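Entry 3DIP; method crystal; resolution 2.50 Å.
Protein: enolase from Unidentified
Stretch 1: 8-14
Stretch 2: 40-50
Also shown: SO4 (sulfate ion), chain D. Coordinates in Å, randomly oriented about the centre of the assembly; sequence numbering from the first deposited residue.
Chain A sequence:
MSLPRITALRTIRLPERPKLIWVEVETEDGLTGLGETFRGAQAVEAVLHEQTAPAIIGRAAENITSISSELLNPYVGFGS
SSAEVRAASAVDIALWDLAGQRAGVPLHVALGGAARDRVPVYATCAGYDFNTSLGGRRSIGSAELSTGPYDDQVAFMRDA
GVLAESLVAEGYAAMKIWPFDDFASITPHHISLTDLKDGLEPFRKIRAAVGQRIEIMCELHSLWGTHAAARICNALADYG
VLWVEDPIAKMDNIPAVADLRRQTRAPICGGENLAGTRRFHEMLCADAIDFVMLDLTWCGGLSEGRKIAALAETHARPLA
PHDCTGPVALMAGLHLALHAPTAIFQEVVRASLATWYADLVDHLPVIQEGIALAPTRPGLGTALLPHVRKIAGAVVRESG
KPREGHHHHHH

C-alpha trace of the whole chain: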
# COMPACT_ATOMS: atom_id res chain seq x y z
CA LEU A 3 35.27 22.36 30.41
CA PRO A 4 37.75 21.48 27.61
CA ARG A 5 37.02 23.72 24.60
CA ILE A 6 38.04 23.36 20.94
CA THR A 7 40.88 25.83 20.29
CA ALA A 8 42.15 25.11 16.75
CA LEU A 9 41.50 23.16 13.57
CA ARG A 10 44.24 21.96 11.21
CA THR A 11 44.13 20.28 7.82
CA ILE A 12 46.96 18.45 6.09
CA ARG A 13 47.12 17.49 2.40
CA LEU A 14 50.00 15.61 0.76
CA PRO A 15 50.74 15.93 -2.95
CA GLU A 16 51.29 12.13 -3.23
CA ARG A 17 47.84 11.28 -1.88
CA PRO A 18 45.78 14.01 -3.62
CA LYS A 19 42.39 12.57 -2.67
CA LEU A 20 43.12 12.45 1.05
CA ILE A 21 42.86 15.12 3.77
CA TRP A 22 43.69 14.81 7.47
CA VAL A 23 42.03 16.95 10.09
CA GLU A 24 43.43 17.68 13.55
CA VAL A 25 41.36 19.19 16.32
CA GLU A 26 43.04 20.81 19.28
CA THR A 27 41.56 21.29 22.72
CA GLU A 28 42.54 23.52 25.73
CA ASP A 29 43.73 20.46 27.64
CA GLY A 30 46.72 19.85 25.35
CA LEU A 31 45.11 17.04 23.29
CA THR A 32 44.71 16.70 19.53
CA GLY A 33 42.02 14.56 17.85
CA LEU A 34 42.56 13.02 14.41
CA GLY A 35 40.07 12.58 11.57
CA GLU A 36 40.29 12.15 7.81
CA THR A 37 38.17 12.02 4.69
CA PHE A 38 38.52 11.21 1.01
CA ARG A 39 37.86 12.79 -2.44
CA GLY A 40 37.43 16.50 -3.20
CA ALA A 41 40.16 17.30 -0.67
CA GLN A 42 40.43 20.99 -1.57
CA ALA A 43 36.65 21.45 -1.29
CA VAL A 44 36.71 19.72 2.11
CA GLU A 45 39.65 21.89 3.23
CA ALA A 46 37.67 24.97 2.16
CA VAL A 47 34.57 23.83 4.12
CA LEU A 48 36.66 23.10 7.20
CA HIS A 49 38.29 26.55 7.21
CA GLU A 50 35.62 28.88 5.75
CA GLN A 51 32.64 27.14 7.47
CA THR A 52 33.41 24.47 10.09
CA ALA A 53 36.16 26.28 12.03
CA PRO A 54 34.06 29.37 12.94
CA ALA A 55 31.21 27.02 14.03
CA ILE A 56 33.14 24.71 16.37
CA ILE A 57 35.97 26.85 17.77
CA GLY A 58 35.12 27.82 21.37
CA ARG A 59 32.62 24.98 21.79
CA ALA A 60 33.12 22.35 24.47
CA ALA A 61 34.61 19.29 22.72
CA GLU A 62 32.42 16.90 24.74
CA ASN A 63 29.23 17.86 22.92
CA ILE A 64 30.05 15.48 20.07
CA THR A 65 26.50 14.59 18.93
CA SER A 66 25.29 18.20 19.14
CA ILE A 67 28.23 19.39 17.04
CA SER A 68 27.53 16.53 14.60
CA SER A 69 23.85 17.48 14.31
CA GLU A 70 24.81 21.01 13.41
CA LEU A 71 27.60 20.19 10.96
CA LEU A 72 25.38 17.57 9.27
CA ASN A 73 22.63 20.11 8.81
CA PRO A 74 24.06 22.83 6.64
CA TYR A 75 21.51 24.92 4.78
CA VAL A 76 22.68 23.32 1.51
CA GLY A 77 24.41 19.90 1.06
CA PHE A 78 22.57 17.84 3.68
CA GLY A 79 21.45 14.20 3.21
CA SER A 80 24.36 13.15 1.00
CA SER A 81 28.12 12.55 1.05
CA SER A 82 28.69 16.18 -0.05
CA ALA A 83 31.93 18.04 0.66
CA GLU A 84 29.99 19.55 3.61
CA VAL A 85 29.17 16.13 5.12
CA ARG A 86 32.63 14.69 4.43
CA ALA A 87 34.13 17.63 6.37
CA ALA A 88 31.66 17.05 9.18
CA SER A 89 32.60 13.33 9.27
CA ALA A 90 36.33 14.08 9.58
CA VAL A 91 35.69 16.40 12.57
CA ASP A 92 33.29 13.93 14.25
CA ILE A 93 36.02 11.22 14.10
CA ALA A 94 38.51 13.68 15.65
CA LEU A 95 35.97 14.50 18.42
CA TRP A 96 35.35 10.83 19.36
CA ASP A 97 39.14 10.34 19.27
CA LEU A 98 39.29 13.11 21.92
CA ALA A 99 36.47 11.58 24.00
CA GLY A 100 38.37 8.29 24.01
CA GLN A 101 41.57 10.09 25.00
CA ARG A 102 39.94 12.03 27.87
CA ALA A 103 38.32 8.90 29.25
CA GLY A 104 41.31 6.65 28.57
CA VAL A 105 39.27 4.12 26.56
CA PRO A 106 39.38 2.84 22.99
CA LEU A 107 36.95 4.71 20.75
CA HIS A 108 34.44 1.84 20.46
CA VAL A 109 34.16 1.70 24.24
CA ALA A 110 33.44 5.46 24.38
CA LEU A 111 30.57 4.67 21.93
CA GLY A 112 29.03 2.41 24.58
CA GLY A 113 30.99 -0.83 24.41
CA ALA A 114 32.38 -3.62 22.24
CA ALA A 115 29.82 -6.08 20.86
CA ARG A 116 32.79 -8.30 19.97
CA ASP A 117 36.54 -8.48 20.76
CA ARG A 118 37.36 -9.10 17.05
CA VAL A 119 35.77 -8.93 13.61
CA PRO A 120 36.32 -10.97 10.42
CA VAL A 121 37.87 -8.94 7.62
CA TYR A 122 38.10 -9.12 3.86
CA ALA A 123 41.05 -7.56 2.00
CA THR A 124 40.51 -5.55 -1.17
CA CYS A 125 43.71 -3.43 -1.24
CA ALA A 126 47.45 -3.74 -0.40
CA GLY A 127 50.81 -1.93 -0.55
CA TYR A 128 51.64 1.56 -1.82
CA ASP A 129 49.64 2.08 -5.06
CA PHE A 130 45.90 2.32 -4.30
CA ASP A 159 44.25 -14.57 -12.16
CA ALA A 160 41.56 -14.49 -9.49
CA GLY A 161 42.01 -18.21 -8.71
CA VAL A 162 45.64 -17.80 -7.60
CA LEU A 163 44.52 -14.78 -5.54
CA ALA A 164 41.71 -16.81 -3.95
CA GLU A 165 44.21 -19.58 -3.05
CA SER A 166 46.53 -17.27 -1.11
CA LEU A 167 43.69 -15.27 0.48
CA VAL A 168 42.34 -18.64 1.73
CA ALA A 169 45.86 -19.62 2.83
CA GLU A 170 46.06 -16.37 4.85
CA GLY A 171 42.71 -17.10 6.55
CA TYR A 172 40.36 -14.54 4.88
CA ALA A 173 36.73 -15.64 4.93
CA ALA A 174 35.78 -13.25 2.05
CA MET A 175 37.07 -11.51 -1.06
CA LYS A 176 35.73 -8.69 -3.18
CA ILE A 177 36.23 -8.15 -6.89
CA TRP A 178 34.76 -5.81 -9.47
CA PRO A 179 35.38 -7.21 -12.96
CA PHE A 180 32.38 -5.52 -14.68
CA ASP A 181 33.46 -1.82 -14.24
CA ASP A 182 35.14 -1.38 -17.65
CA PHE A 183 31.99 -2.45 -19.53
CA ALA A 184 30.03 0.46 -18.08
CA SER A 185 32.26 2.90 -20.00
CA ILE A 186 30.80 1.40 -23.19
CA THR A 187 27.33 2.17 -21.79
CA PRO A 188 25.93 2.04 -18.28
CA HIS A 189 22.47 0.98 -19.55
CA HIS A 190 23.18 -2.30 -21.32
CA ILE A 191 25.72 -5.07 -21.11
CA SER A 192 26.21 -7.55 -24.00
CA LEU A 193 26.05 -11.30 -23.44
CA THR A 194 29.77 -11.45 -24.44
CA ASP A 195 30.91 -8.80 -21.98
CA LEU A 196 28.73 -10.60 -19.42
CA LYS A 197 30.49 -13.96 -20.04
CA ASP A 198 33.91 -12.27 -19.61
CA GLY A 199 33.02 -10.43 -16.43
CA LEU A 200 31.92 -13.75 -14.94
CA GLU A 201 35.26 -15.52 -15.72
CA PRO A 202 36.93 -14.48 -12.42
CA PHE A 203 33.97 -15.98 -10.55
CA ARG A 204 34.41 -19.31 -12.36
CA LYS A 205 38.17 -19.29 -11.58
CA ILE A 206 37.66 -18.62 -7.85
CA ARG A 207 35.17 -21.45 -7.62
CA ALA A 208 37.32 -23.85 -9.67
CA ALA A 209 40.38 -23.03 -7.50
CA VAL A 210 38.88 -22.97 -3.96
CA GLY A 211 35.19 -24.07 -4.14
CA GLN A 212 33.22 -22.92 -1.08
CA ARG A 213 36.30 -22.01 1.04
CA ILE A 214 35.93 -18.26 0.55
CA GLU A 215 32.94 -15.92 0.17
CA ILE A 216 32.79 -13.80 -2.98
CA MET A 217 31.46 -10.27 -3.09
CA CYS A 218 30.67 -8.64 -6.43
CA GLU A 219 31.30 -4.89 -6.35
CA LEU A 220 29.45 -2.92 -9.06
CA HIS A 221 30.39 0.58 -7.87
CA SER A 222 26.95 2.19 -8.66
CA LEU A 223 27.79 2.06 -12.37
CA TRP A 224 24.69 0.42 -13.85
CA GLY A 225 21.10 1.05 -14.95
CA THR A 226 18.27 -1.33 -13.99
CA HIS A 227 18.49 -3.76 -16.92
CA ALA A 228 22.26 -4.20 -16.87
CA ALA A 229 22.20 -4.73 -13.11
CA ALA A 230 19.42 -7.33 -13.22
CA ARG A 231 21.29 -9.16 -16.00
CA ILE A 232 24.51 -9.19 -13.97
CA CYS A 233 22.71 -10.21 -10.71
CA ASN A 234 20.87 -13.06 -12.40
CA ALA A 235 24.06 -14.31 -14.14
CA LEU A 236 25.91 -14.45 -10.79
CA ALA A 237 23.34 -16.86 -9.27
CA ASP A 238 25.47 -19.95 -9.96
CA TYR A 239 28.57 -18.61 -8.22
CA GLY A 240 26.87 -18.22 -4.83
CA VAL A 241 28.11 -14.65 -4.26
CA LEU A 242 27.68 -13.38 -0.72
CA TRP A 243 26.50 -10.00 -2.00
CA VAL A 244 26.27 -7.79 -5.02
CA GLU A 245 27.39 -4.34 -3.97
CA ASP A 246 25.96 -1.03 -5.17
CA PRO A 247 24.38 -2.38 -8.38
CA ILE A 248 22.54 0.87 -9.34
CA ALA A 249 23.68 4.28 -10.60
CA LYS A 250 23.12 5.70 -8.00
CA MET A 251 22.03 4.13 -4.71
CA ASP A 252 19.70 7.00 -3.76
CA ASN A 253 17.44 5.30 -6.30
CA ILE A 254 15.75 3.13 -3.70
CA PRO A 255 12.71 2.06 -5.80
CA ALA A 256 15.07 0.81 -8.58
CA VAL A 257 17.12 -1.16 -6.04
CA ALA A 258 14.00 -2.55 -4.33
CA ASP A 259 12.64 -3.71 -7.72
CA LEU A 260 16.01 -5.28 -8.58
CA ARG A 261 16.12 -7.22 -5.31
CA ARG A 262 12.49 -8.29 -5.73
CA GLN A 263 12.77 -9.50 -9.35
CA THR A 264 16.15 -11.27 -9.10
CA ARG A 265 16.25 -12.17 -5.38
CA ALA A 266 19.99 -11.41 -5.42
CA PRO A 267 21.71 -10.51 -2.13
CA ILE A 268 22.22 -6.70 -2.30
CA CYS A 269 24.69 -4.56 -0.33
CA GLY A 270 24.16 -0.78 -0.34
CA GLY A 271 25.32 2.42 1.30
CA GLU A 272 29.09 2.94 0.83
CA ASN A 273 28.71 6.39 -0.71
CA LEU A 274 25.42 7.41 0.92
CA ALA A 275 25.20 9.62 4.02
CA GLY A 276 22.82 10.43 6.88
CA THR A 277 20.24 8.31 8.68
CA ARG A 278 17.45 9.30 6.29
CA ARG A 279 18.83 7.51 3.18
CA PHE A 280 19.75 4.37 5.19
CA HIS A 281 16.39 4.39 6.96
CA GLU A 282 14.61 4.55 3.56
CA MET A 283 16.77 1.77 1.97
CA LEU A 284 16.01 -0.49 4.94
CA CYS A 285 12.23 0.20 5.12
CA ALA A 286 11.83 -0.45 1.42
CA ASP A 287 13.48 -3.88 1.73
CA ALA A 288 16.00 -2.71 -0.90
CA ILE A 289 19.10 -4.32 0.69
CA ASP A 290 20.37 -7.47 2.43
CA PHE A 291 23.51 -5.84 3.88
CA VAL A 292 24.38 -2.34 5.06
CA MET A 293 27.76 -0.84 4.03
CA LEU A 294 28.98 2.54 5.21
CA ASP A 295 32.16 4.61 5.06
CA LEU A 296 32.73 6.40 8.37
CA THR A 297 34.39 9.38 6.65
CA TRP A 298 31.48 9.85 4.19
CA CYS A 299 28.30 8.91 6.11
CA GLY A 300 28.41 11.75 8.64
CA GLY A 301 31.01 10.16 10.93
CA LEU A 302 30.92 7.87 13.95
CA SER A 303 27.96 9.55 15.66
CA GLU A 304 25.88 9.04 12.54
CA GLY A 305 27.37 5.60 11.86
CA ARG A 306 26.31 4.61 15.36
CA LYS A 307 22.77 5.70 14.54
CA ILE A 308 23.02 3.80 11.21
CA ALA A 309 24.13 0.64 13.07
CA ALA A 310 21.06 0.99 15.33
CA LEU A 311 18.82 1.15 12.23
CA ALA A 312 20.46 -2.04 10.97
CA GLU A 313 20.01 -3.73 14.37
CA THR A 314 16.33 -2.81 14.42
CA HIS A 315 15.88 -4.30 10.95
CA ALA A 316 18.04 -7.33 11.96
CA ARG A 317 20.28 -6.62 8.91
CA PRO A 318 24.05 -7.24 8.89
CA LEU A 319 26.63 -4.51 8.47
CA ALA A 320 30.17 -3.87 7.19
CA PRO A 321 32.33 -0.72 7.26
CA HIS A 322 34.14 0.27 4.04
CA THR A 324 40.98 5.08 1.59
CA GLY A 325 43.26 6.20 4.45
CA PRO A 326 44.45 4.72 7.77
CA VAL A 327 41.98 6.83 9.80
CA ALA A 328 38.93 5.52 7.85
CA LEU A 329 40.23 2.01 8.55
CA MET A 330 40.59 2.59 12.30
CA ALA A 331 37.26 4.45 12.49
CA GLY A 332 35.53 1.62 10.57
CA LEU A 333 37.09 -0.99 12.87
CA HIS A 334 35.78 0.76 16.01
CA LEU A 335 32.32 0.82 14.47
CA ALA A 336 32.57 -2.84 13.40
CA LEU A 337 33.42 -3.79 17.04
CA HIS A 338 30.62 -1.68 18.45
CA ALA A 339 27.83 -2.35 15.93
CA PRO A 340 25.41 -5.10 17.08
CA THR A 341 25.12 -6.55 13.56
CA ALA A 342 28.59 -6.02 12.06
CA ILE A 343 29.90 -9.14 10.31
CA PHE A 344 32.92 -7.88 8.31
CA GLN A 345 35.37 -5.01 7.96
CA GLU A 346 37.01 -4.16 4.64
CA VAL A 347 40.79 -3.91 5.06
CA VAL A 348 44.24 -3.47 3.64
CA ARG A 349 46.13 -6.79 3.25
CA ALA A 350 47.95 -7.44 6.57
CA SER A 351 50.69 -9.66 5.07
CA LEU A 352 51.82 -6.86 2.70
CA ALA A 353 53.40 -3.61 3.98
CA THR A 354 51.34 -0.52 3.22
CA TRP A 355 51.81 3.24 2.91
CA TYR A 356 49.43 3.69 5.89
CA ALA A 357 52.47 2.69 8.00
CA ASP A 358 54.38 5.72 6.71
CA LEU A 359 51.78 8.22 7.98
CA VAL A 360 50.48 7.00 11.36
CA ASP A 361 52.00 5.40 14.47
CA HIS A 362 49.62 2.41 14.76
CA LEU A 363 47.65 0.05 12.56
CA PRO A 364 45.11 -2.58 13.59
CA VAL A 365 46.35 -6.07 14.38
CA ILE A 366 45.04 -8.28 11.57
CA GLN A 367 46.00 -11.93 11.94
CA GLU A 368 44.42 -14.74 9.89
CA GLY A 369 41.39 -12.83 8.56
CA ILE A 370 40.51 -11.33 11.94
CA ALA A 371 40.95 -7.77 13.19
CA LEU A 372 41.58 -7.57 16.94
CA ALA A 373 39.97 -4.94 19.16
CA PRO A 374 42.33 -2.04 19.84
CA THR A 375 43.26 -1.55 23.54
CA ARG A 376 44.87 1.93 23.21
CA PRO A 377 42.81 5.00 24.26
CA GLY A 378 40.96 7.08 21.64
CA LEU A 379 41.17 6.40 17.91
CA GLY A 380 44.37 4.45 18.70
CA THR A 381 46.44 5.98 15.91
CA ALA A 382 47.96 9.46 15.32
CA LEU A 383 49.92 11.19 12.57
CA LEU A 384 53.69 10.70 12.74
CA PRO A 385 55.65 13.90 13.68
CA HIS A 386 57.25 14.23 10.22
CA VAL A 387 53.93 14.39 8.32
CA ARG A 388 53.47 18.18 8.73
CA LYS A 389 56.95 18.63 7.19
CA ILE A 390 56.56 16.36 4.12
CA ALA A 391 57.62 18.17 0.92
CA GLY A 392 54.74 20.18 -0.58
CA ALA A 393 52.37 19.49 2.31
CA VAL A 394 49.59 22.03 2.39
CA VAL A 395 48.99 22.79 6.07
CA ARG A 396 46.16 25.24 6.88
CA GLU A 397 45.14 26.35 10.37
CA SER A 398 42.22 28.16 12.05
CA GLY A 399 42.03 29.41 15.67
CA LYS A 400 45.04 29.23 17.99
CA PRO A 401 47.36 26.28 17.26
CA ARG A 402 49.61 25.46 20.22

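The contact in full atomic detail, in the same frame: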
# COMPACT_ATOMS: atom_id res chain seq x y z
N ALA A 8 41.61 25.00 18.11
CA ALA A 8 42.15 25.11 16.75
C ALA A 8 41.70 23.97 15.87
O ALA A 8 41.25 22.93 16.36
CB ALA A 8 43.70 25.17 16.77
N LEU A 9 41.85 24.17 14.56
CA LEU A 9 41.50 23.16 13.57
C LEU A 9 42.55 23.20 12.47
O LEU A 9 42.81 24.26 11.89
CB LEU A 9 40.10 23.41 13.01
CG LEU A 9 39.42 22.38 12.11
CD1 LEU A 9 37.97 22.76 11.89
CD2 LEU A 9 40.11 22.27 10.76
N ARG A 10 43.16 22.05 12.20
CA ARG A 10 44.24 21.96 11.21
C ARG A 10 43.91 20.92 10.14
O ARG A 10 43.35 19.87 10.44
CB ARG A 10 45.57 21.61 11.92
CG ARG A 10 46.78 21.38 11.00
CD ARG A 10 48.11 21.42 11.77
NE ARG A 10 48.08 20.55 12.95
CZ ARG A 10 47.94 20.98 14.21
NH1 ARG A 10 47.82 22.27 14.50
NH2 ARG A 10 47.92 20.09 15.19
N THR A 11 44.23 21.24 8.89
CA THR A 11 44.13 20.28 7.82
C THR A 11 45.48 20.05 7.18
O THR A 11 46.29 20.98 7.06
CB THR A 11 43.14 20.74 6.73
OG1 THR A 11 43.49 22.05 6.31
CG2 THR A 11 41.73 20.75 7.27
N ILE A 12 45.73 18.81 6.78
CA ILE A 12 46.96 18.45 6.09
C ILE A 12 46.61 17.74 4.78
O ILE A 12 45.76 16.85 4.76
CB ILE A 12 47.85 17.57 6.99
CG1 ILE A 12 48.26 18.37 8.22
CG2 ILE A 12 49.07 17.06 6.22
CD1 ILE A 12 48.69 17.55 9.41
N ARG A 13 47.26 18.15 3.70
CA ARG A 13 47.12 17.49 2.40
C ARG A 13 48.52 17.18 1.87
O ARG A 13 49.43 18.00 2.01
CB ARG A 13 46.37 18.37 1.41
CG ARG A 13 44.89 18.50 1.71
CD ARG A 13 44.10 18.96 0.49
NE ARG A 13 44.38 20.35 0.12
CZ ARG A 13 45.11 20.73 -0.93
NH1 ARG A 13 45.31 22.02 -1.16
NH2 ARG A 13 45.62 19.83 -1.75
N LEU A 14 48.69 16.01 1.27
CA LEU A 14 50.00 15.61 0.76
C LEU A 14 49.92 15.41 -0.74
O LEU A 14 49.03 14.72 -1.22
CB LEU A 14 50.50 14.33 1.44
CG LEU A 14 50.42 14.18 2.96
CD1 LEU A 14 50.86 12.79 3.44
CD2 LEU A 14 51.21 15.28 3.64
N GLY A 40 37.69 15.06 -3.24
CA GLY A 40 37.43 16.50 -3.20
C GLY A 40 38.11 17.16 -2.02
O GLY A 40 37.46 17.90 -1.25
N ALA A 41 39.40 16.88 -1.85
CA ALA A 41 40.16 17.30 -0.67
C ALA A 41 40.29 18.82 -0.52
O ALA A 41 40.30 19.33 0.60
CB ALA A 41 41.54 16.64 -0.64
N GLN A 42 40.38 19.53 -1.64
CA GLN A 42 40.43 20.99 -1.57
C GLN A 42 39.09 21.59 -1.15
O GLN A 42 39.04 22.49 -0.30
CB GLN A 42 40.94 21.60 -2.87
CG GLN A 42 42.46 21.53 -3.08
CD GLN A 42 42.86 22.10 -4.43
OE1 GLN A 42 42.61 23.29 -4.71
NE2 GLN A 42 43.44 21.26 -5.29
N ALA A 43 37.99 21.07 -1.72
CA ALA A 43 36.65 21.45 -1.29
C ALA A 43 36.49 21.24 0.21
O ALA A 43 36.04 22.16 0.92
CB ALA A 43 35.61 20.69 -2.05
N VAL A 44 36.87 20.05 0.69
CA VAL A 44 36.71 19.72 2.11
C VAL A 44 37.52 20.68 2.96
O VAL A 44 37.02 21.20 3.95
CB VAL A 44 37.08 18.23 2.43
CG1 VAL A 44 37.14 18.01 3.93
CG2 VAL A 44 36.07 17.27 1.79
N GLU A 45 38.78 20.90 2.57
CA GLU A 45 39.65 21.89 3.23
C GLU A 45 38.95 23.24 3.32
O GLU A 45 38.88 23.84 4.40
CB GLU A 45 40.96 22.04 2.44
CG GLU A 45 42.11 22.74 3.17
CD GLU A 45 43.22 23.10 2.20
OE1 GLU A 45 44.22 22.33 2.09
OE2 GLU A 45 43.06 24.14 1.50
N ALA A 46 38.40 23.71 2.19
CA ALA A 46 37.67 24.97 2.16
C ALA A 46 36.50 25.00 3.15
O ALA A 46 36.36 25.96 3.92
CB ALA A 46 37.23 25.29 0.75
N VAL A 47 35.68 23.94 3.16
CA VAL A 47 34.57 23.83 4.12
C VAL A 47 35.09 23.94 5.57
O VAL A 47 34.57 24.74 6.38
CB VAL A 47 33.75 22.49 3.94
CG1 VAL A 47 32.68 22.36 5.02
CG2 VAL A 47 33.10 22.40 2.54
N LEU A 48 36.12 23.16 5.86
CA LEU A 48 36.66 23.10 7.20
C LEU A 48 37.10 24.47 7.70
O LEU A 48 36.81 24.82 8.84
CB LEU A 48 37.80 22.08 7.27
CG LEU A 48 37.33 20.63 7.19
CD1 LEU A 48 38.45 19.72 6.69
CD2 LEU A 48 36.75 20.15 8.54
N HIS A 49 37.74 25.25 6.83
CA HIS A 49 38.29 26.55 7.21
C HIS A 49 37.33 27.73 7.05
O HIS A 49 37.23 28.55 7.96
CB HIS A 49 39.66 26.78 6.55
CG HIS A 49 40.72 25.86 7.05
ND1 HIS A 49 41.20 25.90 8.34
CD2 HIS A 49 41.39 24.84 6.43
CE1 HIS A 49 42.11 24.95 8.51
NE2 HIS A 49 42.24 24.30 7.36
N GLU A 50 36.62 27.82 5.92
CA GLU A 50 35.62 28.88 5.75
C GLU A 50 34.37 28.66 6.63
O GLU A 50 33.81 29.62 7.15
CB GLU A 50 35.25 29.11 4.26
CG GLU A 50 33.90 29.87 4.03
CD GLU A 50 33.56 30.21 2.53
OE1 GLU A 50 33.07 31.34 2.30
OE2 GLU A 50 33.75 29.39 1.60
S SO4 D . 39.09 13.70 -6.56
O1 SO4 D . 37.64 13.48 -6.58
O2 SO4 D . 39.42 14.98 -7.19
O3 SO4 D . 39.58 13.70 -5.19
O4 SO4 D . 39.77 12.65 -7.32
O HOH W 1 45.32 21.66 4.30
O HOH W 2 45.08 25.26 -0.50

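The unusual feature of this strand-on-helix contact is how polar its buried middle is: where hydrophobic side chains might be expected, Thr 11, Glu 45 and His 49 meet through hydrogen bonds and a water. Thr 11 OG1 lies 2.8 Å from His 49 NE2, a hydrogen bond in which either atom could be the donor. The histidine's CA-to-CB bond points sideways, yet chi1 and chi2 both near -67° swing the ring inward, so that its edge meets both Thr 11 OG1 and the backbone O of Leu 9. Its other nitrogen, ND1, is satisfied elsewhere in the structure.

Water 1 extends this network, sitting 2.7 Å from Thr 11 OG1 and donating to Glu 45 OE1 at 2.6 Å. The same carboxylate oxygen receives the salt bridge from Arg 13: Arg 13 NE lies 2.8 Å from Glu 45 OE1, with an N-H...acceptor angle of 150°. The carboxylate approaches the guanidinium at its edge, where the N-H groups point, leaving a face free for Gln 42, whose CG packs 3.5 Å from Arg 13 NH1. The aliphatic part of the arginine is used too: Arg 13 CD rests 3.6 Å from Ala 41 CB.

Thr 11 also serves the apolar packing. Its methyl, CG2, packs 3.5 Å from Leu 48 CD1 while its OG1 takes the hydrogen bond to His 49, and the apolar packing continues toward the Leu 9 end, where Leu 9 CD2 lies 4.2 Å from Leu 48 CB.

The register fits this arrangement. Strand and helix run nearly antiparallel, at 168°, with axes 9.2 Å apart at closest approach. Alternate strand residues, Leu 9, Thr 11 and Arg 13, point toward the helix, pairing by nearest CA with His 49, Glu 45 and Ala 41: two residues along the strand advance about as far as four along the helix, a little more than one turn. Arg 10 and Ile 12 point away.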